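Long-range contact in diaminopimelate decarboxylase (Aquifex aeolicus, PDB 2P3E), which probably decarboxylates meso-diaminopimelate to L-lysine, the last step of lysine biosynthesis by this pathway, with pyridoxal 5'-phosphate as cofactor: residues 7-18 with 325-333. Residues are numbered along the deposited sequence; the frame is centred on the assembly and turned at random.
Sequences YNPYLEYRDGEL and YHHIIPVET
The N-terminal beta hairpin, strands 11-14 and 17-20 joined by a type I' turn from Arg14 to Glu17, lies against strand 328-330 and the chain just after it, part of the mixed beta-sheet domain that accompanies the pyridoxal-binding barrel in this decarboxylase family. Glu17 and Glu332 form a single beta bridge, closed by two backbone hydrogen bonds: Leu18 N to Val331 O at 2.8 Å and Thr333 N to Gly16 O at 2.9 Å. A CB on Gly16 would lie tight against Thr333 O, and the positive phi by itself favours glycine. With CG anti to its carbonyl carbon (chi1 -76°), Tyr13 points across to 325-333. Its OH donates to Pro330 O at 2.6 Å, in the carbonyl plane, and both Pro330 O and Val331 O lie at the ring edge. Thr333 OG1 sits over one face, off centre and 3.3 Å from Tyr13 CE1, while Leu18 CD1 covers the centre of the opposite face. A leucine in place of Tyr13 would probably leave Pro330 O without this donor and Thr333 OG1 without the ring beneath it. Deeper in, Leu18 CD2 meets Ile329 CD1 at 3.7 Å, beside Leu4 of helix 3-7 and Ala370 of strand 368-371. Bent at chi2 (-77°), Glu17 brings OE2 to 2.5 Å from Glu332 OE2, the carboxylate planes 89° apart; a salt bridge from Glu332 OE2 to Lys26 NZ probably offsets part of the negative charge. Farther along, the Tyr7 and His327 ring planes, nearly parallel, are slid until they barely overlap; Tyr7 OH, hydrogen-bonded to Tyr249 O, comes within 3.6 Å of His327 CB.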
loop_
_atom_site.group_PDB
_atom_site.type_symbol
_atom_site.label_atom_id
_atom_site.label_comp_id
_atom_site.label_asym_id
_atom_site.label_seq_id
_atom_site.Cartn_x
_atom_site.Cartn_y
_atom_site.Cartn_z
ATOM N N TYR B 7 9.742 -12.834 21.518
ATOM C CA TYR B 7 9.506 -12.437 20.130
ATOM C C TYR B 7 10.389 -13.233 19.186
ATOM O O TYR B 7 9.904 -13.866 18.239
ATOM C CB TYR B 7 9.731 -10.928 19.954
ATOM C CG TYR B 7 8.610 -10.094 20.499
ATOM C CD1 TYR B 7 7.431 -9.936 19.779
ATOM C CD2 TYR B 7 8.720 -9.458 21.744
ATOM C CE1 TYR B 7 6.382 -9.200 20.271
ATOM C CE2 TYR B 7 7.677 -8.703 22.252
ATOM C CZ TYR B 7 6.510 -8.566 21.500
ATOM O OH TYR B 7 5.465 -7.814 21.954
ATOM N N ASN B 8 11.692 -13.230 19.470
ATOM C CA ASN B 8 12.679 -13.883 18.622
ATOM C C ASN B 8 13.896 -14.214 19.493
ATOM O O ASN B 8 14.546 -13.302 20.017
ATOM C CB ASN B 8 13.070 -12.970 17.441
ATOM C CG ASN B 8 13.963 -13.661 16.414
ATOM O OD1 ASN B 8 14.870 -14.424 16.769
ATOM N ND2 ASN B 8 13.716 -13.391 15.119
ATOM N N PRO B 9 14.197 -15.511 19.665
ATOM C CA PRO B 9 15.264 -15.847 20.620
ATOM C C PRO B 9 16.663 -15.502 20.111
ATOM O O PRO B 9 17.631 -15.642 20.861
ATOM C CB PRO B 9 15.097 -17.357 20.809
ATOM C CG PRO B 9 14.494 -17.829 19.562
ATOM C CD PRO B 9 13.612 -16.715 19.056
ATOM N N TYR B 10 16.762 -15.031 18.863
ATOM C CA TYR B 10 18.034 -14.538 18.319
ATOM C C TYR B 10 18.259 -13.046 18.572
ATOM O O TYR B 10 19.308 -12.518 18.225
ATOM C CB TYR B 10 18.168 -14.885 16.836
ATOM C CG TYR B 10 18.274 -16.369 16.623
ATOM C CD1 TYR B 10 19.505 -17.017 16.804
ATOM C CD2 TYR B 10 17.157 -17.136 16.283
ATOM C CE1 TYR B 10 19.628 -18.365 16.646
ATOM C CE2 TYR B 10 17.271 -18.513 16.114
ATOM C CZ TYR B 10 18.525 -19.112 16.299
ATOM O OH TYR B 10 18.708 -20.464 16.145
ATOM N N LEU B 11 17.278 -12.397 19.203
ATOM C CA LEU B 11 17.391 -11.005 19.605
ATOM C C LEU B 11 17.928 -10.904 21.028
ATOM O O LEU B 11 17.473 -11.613 21.931
ATOM C CB LEU B 11 16.030 -10.303 19.569
ATOM C CG LEU B 11 15.449 -9.728 18.277
ATOM C CD1 LEU B 11 13.992 -9.341 18.521
ATOM C CD2 LEU B 11 16.256 -8.515 17.822
ATOM N N GLU B 12 18.866 -9.990 21.229
ATOM C CA GLU B 12 19.368 -9.713 22.571
ATOM C C GLU B 12 20.070 -8.378 22.630
ATOM O O GLU B 12 20.648 -7.920 21.637
ATOM C CB GLU B 12 20.344 -10.813 23.032
ATOM C CG GLU B 12 21.549 -10.981 22.152
ATOM C CD GLU B 12 22.596 -11.919 22.752
ATOM O OE1 GLU B 12 22.221 -12.843 23.517
ATOM O OE2 GLU B 12 23.792 -11.724 22.456
ATOM N N TYR B 13 20.027 -7.766 23.809
ATOM C CA TYR B 13 20.898 -6.645 24.107
ATOM C C TYR B 13 22.256 -7.137 24.615
ATOM O O TYR B 13 22.324 -8.076 25.419
ATOM C CB TYR B 13 20.256 -5.740 25.139
ATOM C CG TYR B 13 19.147 -4.860 24.608
ATOM C CD1 TYR B 13 19.425 -3.771 23.779
ATOM C CD2 TYR B 13 17.825 -5.094 24.967
ATOM C CE1 TYR B 13 18.402 -2.945 23.301
ATOM C CE2 TYR B 13 16.795 -4.272 24.504
ATOM C CZ TYR B 13 17.095 -3.205 23.660
ATOM O OH TYR B 13 16.072 -2.402 23.216
ATOM N N ARG B 14 23.323 -6.524 24.106
ATOM C CA ARG B 14 24.697 -6.776 24.565
ATOM C C ARG B 14 25.300 -5.425 24.939
ATOM O O ARG B 14 25.609 -4.616 24.046
ATOM C CB ARG B 14 25.557 -7.385 23.456
ATOM C CG ARG B 14 25.143 -8.750 22.948
ATOM C CD ARG B 14 26.206 -9.270 21.963
ATOM N NE ARG B 14 25.836 -10.545 21.364
ATOM C CZ ARG B 14 26.569 -11.207 20.475
ATOM N NH1 ARG B 14 27.750 -10.737 20.071
ATOM N NH2 ARG B 14 26.118 -12.360 20.002
ATOM N N ASP B 15 25.453 -5.178 26.244
ATOM C CA ASP B 15 25.997 -3.906 26.761
ATOM C C ASP B 15 25.217 -2.684 26.236
ATOM O O ASP B 15 25.805 -1.698 25.788
ATOM C CB ASP B 15 27.499 -3.798 26.434
ATOM C CG ASP B 15 28.150 -2.553 27.022
ATOM O OD1 ASP B 15 27.821 -2.174 28.167
ATOM O OD2 ASP B 15 28.993 -1.954 26.324
ATOM N N GLY B 16 23.890 -2.777 26.273
ATOM C CA GLY B 16 23.001 -1.679 25.870
ATOM C C GLY B 16 22.720 -1.588 24.373
ATOM O O GLY B 16 22.001 -0.692 23.940
ATOM N N GLU B 17 23.287 -2.508 23.590
ATOM C CA GLU B 17 23.145 -2.502 22.121
ATOM C C GLU B 17 22.369 -3.715 21.618
ATOM O O GLU B 17 22.662 -4.853 21.999
ATOM C CB GLU B 17 24.513 -2.450 21.432
ATOM C CG GLU B 17 25.253 -1.111 21.573
ATOM C CD GLU B 17 24.726 -0.011 20.649
ATOM O OE1 GLU B 17 23.817 -0.271 19.804
ATOM O OE2 GLU B 17 25.232 1.125 20.764
ATOM N N LEU B 18 21.393 -3.467 20.747
ATOM C CA LEU B 18 20.550 -4.540 20.213
ATOM C C LEU B 18 21.282 -5.322 19.120
ATOM O O LEU B 18 21.875 -4.734 18.210
ATOM C CB LEU B 18 19.199 -3.986 19.702
ATOM C CG LEU B 18 18.114 -5.028 19.361
ATOM C CD1 LEU B 18 17.613 -5.766 20.594
ATOM C CD2 LEU B 18 16.934 -4.372 18.630
ATOM N N TYR B 325 -0.826 -3.525 16.525
ATOM C CA TYR B 325 0.252 -3.362 17.476
ATOM C C TYR B 325 1.526 -4.056 16.959
ATOM O O TYR B 325 1.544 -5.278 16.703
ATOM C CB TYR B 325 -0.148 -3.948 18.856
ATOM C CG TYR B 325 0.904 -3.733 19.930
ATOM C CD1 TYR B 325 0.748 -2.745 20.910
ATOM C CD2 TYR B 325 2.082 -4.486 19.941
ATOM C CE1 TYR B 325 1.732 -2.524 21.864
ATOM C CE2 TYR B 325 3.061 -4.280 20.910
ATOM C CZ TYR B 325 2.876 -3.302 21.862
ATOM O OH TYR B 325 3.852 -3.104 22.802
ATOM N N HIS B 326 2.583 -3.265 16.820
ATOM C CA HIS B 326 3.948 -3.763 16.686
ATOM C C HIS B 326 4.771 -3.209 17.856
ATOM O O HIS B 326 4.740 -2.010 18.123
ATOM C CB HIS B 326 4.574 -3.303 15.361
ATOM C CG HIS B 326 4.027 -4.016 14.162
ATOM N ND1 HIS B 326 4.698 -5.046 13.538
ATOM C CD2 HIS B 326 2.862 -3.855 13.482
ATOM C CE1 HIS B 326 3.965 -5.501 12.531
ATOM N NE2 HIS B 326 2.852 -4.792 12.473
ATOM N N HIS B 327 5.489 -4.092 18.534
ATOM C CA HIS B 327 6.381 -3.696 19.618
ATOM C C HIS B 327 7.552 -2.894 19.045
ATOM O O HIS B 327 8.136 -3.268 18.018
ATOM C CB HIS B 327 6.860 -4.921 20.395
ATOM C CG HIS B 327 7.365 -4.609 21.779
ATOM N ND1 HIS B 327 6.588 -3.995 22.734
ATOM C CD2 HIS B 327 8.563 -4.849 22.367
ATOM C CE1 HIS B 327 7.290 -3.848 23.849
ATOM N NE2 HIS B 327 8.488 -4.373 23.657
ATOM N N ILE B 328 7.847 -1.759 19.684
ATOM C CA ILE B 328 8.928 -0.869 19.235
ATOM C C ILE B 328 9.905 -0.617 20.397
ATOM O O ILE B 328 9.485 -0.189 21.478
ATOM C CB ILE B 328 8.398 0.480 18.669
ATOM C CG1 ILE B 328 7.399 0.215 17.512
ATOM C CG2 ILE B 328 9.561 1.365 18.211
ATOM C CD1 ILE B 328 6.810 1.462 16.871
ATOM N N ILE B 329 11.186 -0.885 20.146
ATOM C CA ILE B 329 12.230 -0.799 21.158
ATOM C C ILE B 329 13.415 0.000 20.624
ATOM O O ILE B 329 13.653 0.021 19.399
ATOM C CB ILE B 329 12.709 -2.209 21.612
ATOM C CG1 ILE B 329 13.320 -2.989 20.428
ATOM C CG2 ILE B 329 11.544 -2.959 22.260
ATOM C CD1 ILE B 329 13.883 -4.384 20.764
ATOM N N PRO B 330 14.177 0.644 21.533
ATOM C CA PRO B 330 15.389 1.325 21.084
ATOM C C PRO B 330 16.511 0.337 20.741
ATOM O O PRO B 330 16.633 -0.744 21.354
ATOM C CB PRO B 330 15.743 2.227 22.275
ATOM C CG PRO B 330 15.240 1.455 23.488
ATOM C CD PRO B 330 13.978 0.770 22.998
ATOM N N VAL B 331 17.283 0.665 19.715
ATOM C CA VAL B 331 18.454 -0.127 19.356
ATOM C C VAL B 331 19.545 0.056 20.445
ATOM O O VAL B 331 20.323 -0.863 20.703
ATOM C CB VAL B 331 18.961 0.257 17.926
ATOM C CG1 VAL B 331 20.381 -0.277 17.632
ATOM C CG2 VAL B 331 17.953 -0.216 16.851
ATOM N N GLU B 332 19.572 1.241 21.065
ATOM C CA GLU B 332 20.451 1.530 22.215
ATOM C C GLU B 332 19.612 1.820 23.467
ATOM O O GLU B 332 18.846 2.786 23.489
ATOM C CB GLU B 332 21.373 2.733 21.931
ATOM C CG GLU B 332 22.506 2.505 20.931
ATOM C CD GLU B 332 23.613 3.578 20.992
ATOM O OE1 GLU B 332 23.535 4.516 21.813
ATOM O OE2 GLU B 332 24.583 3.496 20.205
ATOM N N THR B 333 19.727 0.972 24.492
ATOM C CA THR B 333 19.166 1.281 25.825
ATOM C C THR B 333 20.154 2.172 26.578
ATOM O O THR B 333 21.350 1.867 26.626
ATOM C CB THR B 333 19.022 0.047 26.740
ATOM O OG1 THR B 333 18.838 -1.159 25.991
ATOM C CG2 THR B 333 17.872 0.234 27.760
#